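Long-range contacts in LbaCas13a H328A (C2c2) (Lachnospiraceae bacterium NK4A179, PDB 5WLH), which binds a pre-crRNA guide and, as a CRISPR-Cas13a enzyme, probably uses it to recognise and cleave RNA targets: residues S673-F678 / T804-C809; N679-R684 / N849-F854. One frame throughout, in Å; residues are numbered along the deposited sequence. Where two conformers were deposited one is given.

Contact 1: residues S673-F678 / T804-C809; sequences SQVPSF and TLAQIC. With nucleotides of chain B.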
loop_
_atom_site.group_PDB
_atom_site.type_symbol
_atom_site.label_atom_id
_atom_site.label_comp_id
_atom_site.label_asym_id
_atom_site.label_seq_id
_atom_site.Cartn_x
_atom_site.Cartn_y
_atom_site.Cartn_z
ATOM N N SER A 673 -16.756 1.927 5.708
ATOM C CA SER A 673 -15.354 2.066 6.037
ATOM C C SER A 673 -15.093 3.408 6.727
ATOM O O SER A 673 -15.946 4.313 6.756
ATOM C CB SER A 673 -14.499 1.969 4.777
ATOM O OG SER A 673 -14.747 3.114 4.026
ATOM N N GLN A 674 -13.880 3.528 7.270
ATOM C CA GLN A 674 -13.382 4.753 7.902
ATOM C C GLN A 674 -14.358 5.269 8.958
ATOM O O GLN A 674 -14.584 6.471 9.094
ATOM C CB GLN A 674 -13.060 5.834 6.868
ATOM C CG GLN A 674 -11.779 5.582 6.044
ATOM C CD GLN A 674 -10.482 6.018 6.739
ATOM O OE1 GLN A 674 -10.494 6.523 7.860
ATOM N NE2 GLN A 674 -9.353 5.827 6.056
ATOM N N VAL A 675 -14.966 4.342 9.678
ATOM C CA VAL A 675 -15.510 4.591 11.008
ATOM C C VAL A 675 -14.554 3.967 12.019
ATOM O O VAL A 675 -14.154 2.809 11.829
ATOM C CB VAL A 675 -16.918 4.010 11.147
ATOM C CG1 VAL A 675 -17.427 4.217 12.565
ATOM C CG2 VAL A 675 -17.862 4.660 10.132
ATOM N N PRO A 676 -14.148 4.679 13.071
ATOM C CA PRO A 676 -13.250 4.077 14.063
ATOM C C PRO A 676 -13.760 2.731 14.546
ATOM O O PRO A 676 -14.958 2.549 14.790
ATOM C CB PRO A 676 -13.235 5.112 15.196
ATOM C CG PRO A 676 -13.479 6.390 14.527
ATOM C CD PRO A 676 -14.436 6.091 13.377
ATOM N N SER A 677 -12.842 1.778 14.679
ATOM C CA SER A 677 -13.226 0.443 15.104
ATOM C C SER A 677 -13.739 0.497 16.534
ATOM O O SER A 677 -13.362 1.375 17.308
ATOM C CB SER A 677 -12.045 -0.516 15.036
ATOM O OG SER A 677 -11.128 -0.237 16.087
ATOM N N PHE A 678 -14.614 -0.453 16.874
ATOM C CA PHE A 678 -15.077 -0.549 18.256
ATOM C C PHE A 678 -13.890 -0.606 19.202
ATOM O O PHE A 678 -13.865 0.086 20.226
ATOM C CB PHE A 678 -15.957 -1.784 18.451
ATOM C CG PHE A 678 -16.269 -2.068 19.902
ATOM C CD1 PHE A 678 -17.212 -1.307 20.574
ATOM C CD2 PHE A 678 -15.593 -3.059 20.587
ATOM C CE1 PHE A 678 -17.487 -1.550 21.914
ATOM C CE2 PHE A 678 -15.864 -3.310 21.911
ATOM C CZ PHE A 678 -16.807 -2.547 22.575
ATOM N N THR A 804 -24.980 10.225 6.596
ATOM C CA THR A 804 -25.003 9.336 7.741
ATOM C C THR A 804 -23.877 9.688 8.707
ATOM O O THR A 804 -22.958 10.441 8.384
ATOM C CB THR A 804 -24.861 7.887 7.282
ATOM O OG1 THR A 804 -23.565 7.711 6.698
ATOM C CG2 THR A 804 -25.900 7.573 6.246
ATOM N N LEU A 805 -23.962 9.133 9.921
ATOM C CA LEU A 805 -22.857 9.265 10.866
ATOM C C LEU A 805 -21.571 8.714 10.267
ATOM O O LEU A 805 -20.497 9.311 10.422
ATOM C CB LEU A 805 -23.187 8.545 12.175
ATOM C CG LEU A 805 -22.080 8.441 13.231
ATOM C CD1 LEU A 805 -21.614 9.809 13.710
ATOM C CD2 LEU A 805 -22.564 7.620 14.424
ATOM N N ALA A 806 -21.659 7.574 9.584
ATOM C CA ALA A 806 -20.466 7.040 8.934
ATOM C C ALA A 806 -19.890 8.053 7.956
ATOM O O ALA A 806 -18.674 8.250 7.904
ATOM C CB ALA A 806 -20.803 5.732 8.221
ATOM N N GLN A 807 -20.754 8.716 7.179
ATOM C CA GLN A 807 -20.265 9.664 6.183
ATOM C C GLN A 807 -19.691 10.913 6.827
ATOM O O GLN A 807 -18.718 11.477 6.316
ATOM C CB GLN A 807 -21.381 10.004 5.196
ATOM C CG GLN A 807 -21.773 8.782 4.365
ATOM C CD GLN A 807 -23.033 8.961 3.545
ATOM O OE1 GLN A 807 -23.973 9.656 3.949
ATOM N NE2 GLN A 807 -23.063 8.322 2.389
ATOM N N ILE A 808 -20.240 11.339 7.967
ATOM C CA ILE A 808 -19.592 12.407 8.719
ATOM C C ILE A 808 -18.208 11.962 9.182
ATOM O O ILE A 808 -17.226 12.704 9.053
ATOM C CB ILE A 808 -20.477 12.852 9.899
ATOM C CG1 ILE A 808 -21.793 13.415 9.372
ATOM C CG2 ILE A 808 -19.743 13.878 10.725
ATOM C CD1 ILE A 808 -22.870 13.557 10.438
ATOM N N CYS A 809 -18.104 10.736 9.719
ATOM C CA CYS A 809 -16.806 10.229 10.155
ATOM C C CYS A 809 -15.812 10.194 9.008
ATOM O O CYS A 809 -14.645 10.554 9.178
ATOM C CB CYS A 809 -16.931 8.822 10.736
ATOM S SG CYS A 809 -17.738 8.720 12.342
ATOM P P G B 33 -9.431 1.876 12.778
ATOM O OP1 G B 33 -10.287 2.325 13.912
ATOM O OP2 G B 33 -8.097 1.262 13.060
ATOM O "O5'" G B 33 -10.240 0.824 11.917
ATOM C "C5'" G B 33 -11.535 1.128 11.423
ATOM C "C4'" G B 33 -11.979 0.066 10.455
ATOM O "O4'" G B 33 -11.114 0.092 9.274
ATOM C "C3'" G B 33 -11.900 -1.362 11.002
ATOM O "O3'" G B 33 -13.003 -2.111 10.529
ATOM C "C2'" G B 33 -10.638 -1.900 10.341
ATOM O "O2'" G B 33 -10.553 -3.304 10.236
ATOM C "C1'" G B 33 -10.721 -1.227 8.986
ATOM N N9 G B 33 -9.452 -1.318 8.253
ATOM C C8 G B 33 -9.293 -1.881 7.004
ATOM N N7 G B 33 -8.039 -1.945 6.634
ATOM C C5 G B 33 -7.337 -1.444 7.716
ATOM C C6 G B 33 -5.947 -1.277 7.888
ATOM O O6 G B 33 -5.031 -1.539 7.095
ATOM N N1 G B 33 -5.652 -0.726 9.119
ATOM C C2 G B 33 -6.572 -0.369 10.075
ATOM N N2 G B 33 -6.079 0.156 11.202
ATOM N N3 G B 33 -7.872 -0.519 9.931
ATOM C C4 G B 33 -8.191 -1.061 8.734
ATOM P P A B 32 -4.270 4.628 11.832
ATOM O OP1 A B 32 -4.339 5.088 13.251
ATOM O OP2 A B 32 -3.353 3.517 11.477
ATOM O "O5'" A B 32 -5.729 4.205 11.331
ATOM C "C5'" A B 32 -6.812 5.124 11.398
ATOM C "C4'" A B 32 -7.968 4.665 10.551
ATOM O "O4'" A B 32 -7.607 4.727 9.149
ATOM C "C3'" A B 32 -8.409 3.229 10.774
ATOM O "O3'" A B 32 -9.321 3.164 11.852
ATOM C "C2'" A B 32 -9.032 2.850 9.442
ATOM O "O2'" A B 32 -10.347 3.380 9.369
ATOM C "C1'" A B 32 -8.151 3.624 8.455
ATOM N N9 A B 32 -7.028 2.831 7.907
ATOM C C8 A B 32 -5.768 2.709 8.448
ATOM N N7 A B 32 -4.944 1.967 7.744
ATOM C C5 A B 32 -5.713 1.580 6.651
ATOM C C6 A B 32 -5.415 0.782 5.522
ATOM N N6 A B 32 -4.220 0.208 5.320
ATOM N N1 A B 32 -6.397 0.576 4.619
ATOM C C2 A B 32 -7.592 1.155 4.826
ATOM N N3 A B 32 -7.980 1.922 5.846
ATOM C C4 A B 32 -6.990 2.100 6.734
ATOM P P A B 34 -14.124 -2.565 11.570
ATOM O OP1 A B 34 -15.236 -3.051 10.705
ATOM O OP2 A B 34 -14.338 -1.417 12.524
ATOM O "O5'" A B 34 -13.422 -3.712 12.404
ATOM C "C5'" A B 34 -13.258 -5.017 11.868
ATOM C "C4'" A B 34 -13.137 -6.059 12.955
ATOM O "O4'" A B 34 -11.813 -6.001 13.564
ATOM C "C3'" A B 34 -14.155 -5.926 14.102
ATOM O "O3'" A B 34 -14.626 -7.215 14.473
ATOM C "C2'" A B 34 -13.308 -5.367 15.248
ATOM O "O2'" A B 34 -13.775 -5.691 16.540
ATOM C "C1'" A B 34 -11.951 -6.008 14.969
ATOM N N9 A B 34 -10.830 -5.309 15.610
ATOM C C8 A B 34 -10.334 -4.043 15.441
ATOM N N7 A B 34 -9.336 -3.762 16.247
ATOM C C5 A B 34 -9.175 -4.907 17.012
ATOM C C6 A B 34 -8.293 -5.260 18.049
ATOM N N6 A B 34 -7.345 -4.458 18.545
ATOM N N1 A B 34 -8.413 -6.495 18.588
ATOM C C2 A B 34 -9.361 -7.315 18.112
ATOM N N3 A B 34 -10.246 -7.093 17.141
ATOM C C4 A B 34 -10.092 -5.863 16.626
#
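This contact backs an RNA-binding loop with a helix: Val-675 and Pro-676 of loop 673-678 meet Ala-806 and Cys-809 on helix 805-813, while the loop also grips the phosphate of pre-crRNA nucleotide G33 of chain B. No hydrogen bond joins the two segments, and the touch is mainly apolar. Val-675 does most of the work for the loop. Its CG2 branch stands anti to its own carbonyl carbon, beside the backbone N, and lies 3.7 Å from Ala-806 CB. The same methyl reaches the CB of Cys-809 more loosely, at 4.3 Å. One step on, the ring carbon Pro-676 CD faces Cys-809 SG, also at 4.3 Å. Cys-809 points its CB at the loop, and Gln-674 O sits 3.7 Å from that carbon. Gln-674 O is buried here and has no polar partner in the model. Helix 805-813 begins with a capping box, in which Thr-804 OG1 accepts from Gln-807 N and Gln-807 OE1 accepts from Thr-804 N. Its other faces pack on helices 736-745 and 786-799. Helix 709-732 borders the loop, where Tyr-728 OH bonds Pro-676 O.

On the RNA side, Ser-677 is the N-cap of helix 678-681. Its OG lies between the backbone N and the carbonyl carbon (chi1 73°), where it bonds Lys-680 N. The phosphate of G33 of chain B sits at the N-terminal end of this one-turn helix, where the N-cap residue meets it. A weak bond, 3.5 Å long, runs from Ser-677 OG to OP1 of G33 of chain B. The backbone gives a stronger one: Ser-677 N donates to the same OP1 at 2.7 Å, almost straight at 172°.

Contact 2: residues N679-R684 / N849-F854; sequences NKVFVR and NLRKAF. With nucleotides of chain B.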
loop_
_atom_site.group_PDB
_atom_site.type_symbol
_atom_site.label_atom_id
_atom_site.label_comp_id
_atom_site.label_asym_id
_atom_site.label_seq_id
_atom_site.Cartn_x
_atom_site.Cartn_y
_atom_site.Cartn_z
ATOM N N ASN A 679 -12.874 -1.397 18.839
ATOM C CA ASN A 679 -11.738 -1.655 19.715
ATOM C C ASN A 679 -10.858 -0.437 19.924
ATOM O O ASN A 679 -10.069 -0.430 20.876
ATOM C CB ASN A 679 -10.901 -2.802 19.149
ATOM C CG ASN A 679 -11.724 -4.027 18.896
ATOM O OD1 ASN A 679 -12.591 -4.024 18.025
ATOM N ND2 ASN A 679 -11.486 -5.078 19.673
ATOM N N LYS A 680 -10.939 0.565 19.047
ATOM C CA LYS A 680 -10.236 1.821 19.272
ATOM C C LYS A 680 -11.064 2.803 20.083
ATOM O O LYS A 680 -10.504 3.576 20.870
ATOM C CB LYS A 680 -9.848 2.474 17.941
ATOM C CG LYS A 680 -8.841 1.664 17.120
ATOM C CD LYS A 680 -7.410 1.864 17.574
ATOM C CE LYS A 680 -6.402 1.338 16.532
ATOM N NZ LYS A 680 -6.427 2.022 15.178
ATOM N N VAL A 681 -12.387 2.782 19.910
ATOM C CA VAL A 681 -13.260 3.637 20.713
ATOM C C VAL A 681 -13.314 3.136 22.150
ATOM O O VAL A 681 -13.268 3.925 23.099
ATOM C CB VAL A 681 -14.663 3.698 20.079
ATOM C CG1 VAL A 681 -15.614 4.516 20.953
ATOM C CG2 VAL A 681 -14.589 4.322 18.689
ATOM N N PHE A 682 -13.403 1.821 22.329
ATOM C CA PHE A 682 -13.431 1.173 23.640
ATOM C C PHE A 682 -12.192 0.290 23.714
ATOM O O PHE A 682 -12.207 -0.874 23.301
ATOM C CB PHE A 682 -14.720 0.385 23.835
ATOM C CG PHE A 682 -15.915 1.258 23.994
ATOM C CD1 PHE A 682 -16.278 1.737 25.247
ATOM C CD2 PHE A 682 -16.645 1.654 22.893
ATOM C CE1 PHE A 682 -17.372 2.572 25.392
ATOM C CE2 PHE A 682 -17.747 2.482 23.032
ATOM C CZ PHE A 682 -18.105 2.946 24.282
ATOM N N VAL A 683 -11.101 0.865 24.220
ATOM C CA VAL A 683 -9.855 0.123 24.340
ATOM C C VAL A 683 -10.032 -0.971 25.379
ATOM O O VAL A 683 -10.481 -0.706 26.502
ATOM C CB VAL A 683 -8.707 1.071 24.708
ATOM C CG1 VAL A 683 -7.441 0.284 24.946
ATOM C CG2 VAL A 683 -8.513 2.105 23.613
ATOM N N ARG A 684 -9.696 -2.211 25.008
ATOM C CA ARG A 684 -9.979 -3.333 25.901
ATOM C C ARG A 684 -9.323 -3.138 27.262
ATOM O O ARG A 684 -9.960 -3.355 28.302
ATOM C CB ARG A 684 -9.523 -4.650 25.280
ATOM C CG ARG A 684 -9.851 -5.867 26.125
ATOM C CD ARG A 684 -11.293 -5.839 26.667
ATOM N NE ARG A 684 -11.558 -7.035 27.453
ATOM C CZ ARG A 684 -11.283 -7.147 28.751
ATOM N NH1 ARG A 684 -10.739 -6.132 29.407
ATOM N NH2 ARG A 684 -11.541 -8.280 29.389
ATOM N N ASN A 849 -16.267 11.491 20.991
ATOM C CA ASN A 849 -17.676 11.743 20.732
ATOM C C ASN A 849 -18.426 10.453 20.436
ATOM O O ASN A 849 -19.585 10.301 20.839
ATOM C CB ASN A 849 -17.836 12.730 19.586
ATOM C CG ASN A 849 -17.652 14.168 20.033
ATOM O OD1 ASN A 849 -18.603 14.819 20.454
ATOM N ND2 ASN A 849 -16.430 14.672 19.930
ATOM N N LEU A 850 -17.780 9.511 19.735
ATOM C CA LEU A 850 -18.392 8.204 19.520
ATOM C C LEU A 850 -18.564 7.449 20.834
ATOM O O LEU A 850 -19.607 6.829 21.066
ATOM C CB LEU A 850 -17.550 7.382 18.539
ATOM C CG LEU A 850 -17.712 7.700 17.048
ATOM C CD1 LEU A 850 -16.687 6.925 16.219
ATOM C CD2 LEU A 850 -19.111 7.396 16.559
ATOM N N ARG A 851 -17.543 7.485 21.698
ATOM C CA ARG A 851 -17.583 6.737 22.949
ATOM C C ARG A 851 -18.715 7.226 23.838
ATOM O O ARG A 851 -19.455 6.421 24.418
ATOM C CB ARG A 851 -16.236 6.870 23.656
ATOM C CG ARG A 851 -16.055 6.036 24.902
ATOM C CD ARG A 851 -14.781 6.473 25.630
ATOM N NE ARG A 851 -13.582 6.169 24.848
ATOM C CZ ARG A 851 -12.742 7.079 24.363
ATOM N NH1 ARG A 851 -12.952 8.367 24.587
ATOM N NH2 ARG A 851 -11.687 6.695 23.653
ATOM N N LYS A 852 -18.896 8.543 23.915
ATOM C CA LYS A 852 -19.967 9.090 24.737
ATOM C C LYS A 852 -21.333 8.862 24.095
ATOM O O LYS A 852 -22.292 8.506 24.791
ATOM C CB LYS A 852 -19.705 10.572 25.007
ATOM C CG LYS A 852 -18.425 10.825 25.811
ATOM C CD LYS A 852 -18.173 9.729 26.866
ATOM C CE LYS A 852 -16.745 9.780 27.412
ATOM N NZ LYS A 852 -16.280 8.517 28.022
ATOM N N ALA A 853 -21.439 9.020 22.764
ATOM C CA ALA A 853 -22.697 8.707 22.099
ATOM C C ALA A 853 -23.094 7.252 22.320
ATOM O O ALA A 853 -24.285 6.946 22.482
ATOM C CB ALA A 853 -22.596 9.018 20.600
ATOM N N PHE A 854 -22.117 6.338 22.320
ATOM C CA PHE A 854 -22.430 4.923 22.511
ATOM C C PHE A 854 -22.936 4.661 23.924
ATOM O O PHE A 854 -23.915 3.933 24.121
ATOM C CB PHE A 854 -21.205 4.054 22.223
ATOM C CG PHE A 854 -21.467 2.580 22.332
ATOM C CD1 PHE A 854 -21.934 1.861 21.237
ATOM C CD2 PHE A 854 -21.255 1.906 23.533
ATOM C CE1 PHE A 854 -22.176 0.504 21.336
ATOM C CE2 PHE A 854 -21.484 0.541 23.646
ATOM C CZ PHE A 854 -21.947 -0.170 22.529
ATOM P P A B 34 -14.124 -2.565 11.570
ATOM O OP1 A B 34 -15.236 -3.051 10.705
ATOM O OP2 A B 34 -14.338 -1.417 12.524
ATOM O "O5'" A B 34 -13.422 -3.712 12.404
ATOM C "C5'" A B 34 -13.258 -5.017 11.868
ATOM C "C4'" A B 34 -13.137 -6.059 12.955
ATOM O "O4'" A B 34 -11.813 -6.001 13.564
ATOM C "C3'" A B 34 -14.155 -5.926 14.102
ATOM O "O3'" A B 34 -14.626 -7.215 14.473
ATOM C "C2'" A B 34 -13.308 -5.367 15.248
ATOM O "O2'" A B 34 -13.775 -5.691 16.540
ATOM C "C1'" A B 34 -11.951 -6.008 14.969
ATOM N N9 A B 34 -10.830 -5.309 15.610
ATOM C C8 A B 34 -10.334 -4.043 15.441
ATOM N N7 A B 34 -9.336 -3.762 16.247
ATOM C C5 A B 34 -9.175 -4.907 17.012
ATOM C C6 A B 34 -8.293 -5.260 18.049
ATOM N N6 A B 34 -7.345 -4.458 18.545
ATOM N N1 A B 34 -8.413 -6.495 18.588
ATOM C C2 A B 34 -9.361 -7.315 18.112
ATOM N N3 A B 34 -10.246 -7.093 17.141
ATOM C C4 A B 34 -10.092 -5.863 16.626
ATOM P P G B 33 -9.431 1.876 12.778
ATOM O OP1 G B 33 -10.287 2.325 13.912
ATOM O OP2 G B 33 -8.097 1.262 13.060
ATOM O "O5'" G B 33 -10.240 0.824 11.917
ATOM C "C5'" G B 33 -11.535 1.128 11.423
ATOM C "C4'" G B 33 -11.979 0.066 10.455
ATOM O "O4'" G B 33 -11.114 0.092 9.274
ATOM C "C3'" G B 33 -11.900 -1.362 11.002
ATOM O "O3'" G B 33 -13.003 -2.111 10.529
ATOM C "C2'" G B 33 -10.638 -1.900 10.341
ATOM O "O2'" G B 33 -10.553 -3.304 10.236
ATOM C "C1'" G B 33 -10.721 -1.227 8.986
ATOM N N9 G B 33 -9.452 -1.318 8.253
ATOM C C8 G B 33 -9.293 -1.881 7.004
ATOM N N7 G B 33 -8.039 -1.945 6.634
ATOM C C5 G B 33 -7.337 -1.444 7.716
ATOM C C6 G B 33 -5.947 -1.277 7.888
ATOM O O6 G B 33 -5.031 -1.539 7.095
ATOM N N1 G B 33 -5.652 -0.726 9.119
ATOM C C2 G B 33 -6.572 -0.369 10.075
ATOM N N2 G B 33 -6.079 0.156 11.202
ATOM N N3 G B 33 -7.872 -0.519 9.931
ATOM C C4 G B 33 -8.191 -1.061 8.734
ATOM P P C B 41 -5.216 -1.039 21.830
ATOM O OP1 C B 41 -5.998 -2.197 22.341
ATOM O OP2 C B 41 -5.842 -0.069 20.909
ATOM O "O5'" C B 41 -4.604 -0.159 23.017
ATOM C "C5'" C B 41 -4.202 -0.749 24.250
ATOM C "C4'" C B 41 -3.004 -0.051 24.861
ATOM O "O4'" C B 41 -1.797 -0.439 24.153
ATOM C "C3'" C B 41 -2.982 1.471 24.805
ATOM O "O3'" C B 41 -3.761 2.082 25.819
ATOM C "C2'" C B 41 -1.498 1.779 24.946
ATOM O "O2'" C B 41 -1.103 1.655 26.303
ATOM C "C1'" C B 41 -0.872 0.625 24.165
ATOM N N1 C B 41 -0.552 0.992 22.771
ATOM C C2 C B 41 0.558 1.809 22.547
ATOM O O2 C B 41 1.201 2.182 23.532
ATOM N N3 C B 41 0.887 2.158 21.280
ATOM C C4 C B 41 0.150 1.708 20.256
ATOM N N4 C B 41 0.494 2.063 19.008
ATOM C C5 C B 41 -0.988 0.869 20.463
ATOM C C6 C B 41 -1.299 0.535 21.724
#
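Val-681 and Phe-682, at the C-terminal end of the short RNA-binding helix 678-681, pack on Leu-850, Arg-851 and Phe-854 of helix 843-861. Arg-851 makes both the polar and the CH-pi part of the contact. Its CG is anti to the backbone N (chi1 -174°) and lies over one face of the Phe-682 ring, a CH-pi contact 4.1 Å from the centroid. A bend at chi3 (-66°) then places NE for a bond to Val-681 O at 2.9 Å. NH2 adds a weak bond to the same oxygen. The guanidinium thus grips one carbonyl with two N-H groups near the helix end. Val-681 CG1 packs on the Arg-851 backbone, 3.6 Å from its CA, and CG2 meets Leu-850 CD1.

Phe-682 CZ also reaches Phe-854 CD2 at 3.4 Å. The two rings are inclined at 63°. Phe-854 meets Phe-724 and Phe-732 edge-to-face, which extends an aromatic cluster.

Two residues of helix 678-681 also bind the RNA. Lys-680 NZ bonds OP2 of G33 of chain B at 2.8 Å. The Asn-679 amide lies over the base of A34 of chain B, with CG 3.3 Å from C4, and its OD1 accepts from the O2' of A34 at 2.5 Å.

Contacts 1 and 2 are neighbours, with centres about 12 Å apart. Their first segments are continuous in the chain, Phe-678 being followed by Asn-679, and their second segments lie on consecutive helices, 805-813 and 843-861. Pro-676 joins the two: its CG packs on Leu-850 CD1 at 3.7 Å, and its CB on Val-681 CG2 at 3.8 Å. Between the two helices, Leu-805 CD2 meets Leu-850 CD2 at 4.1 Å. Both contacts back one RNA-binding surface. The G33 phosphate of chain B is shared, with OP1 held from contact 1 and OP2 from contact 2. A34 of chain B follows, with its phosphate beside Ser-677 and its base and ribose at Asn-679.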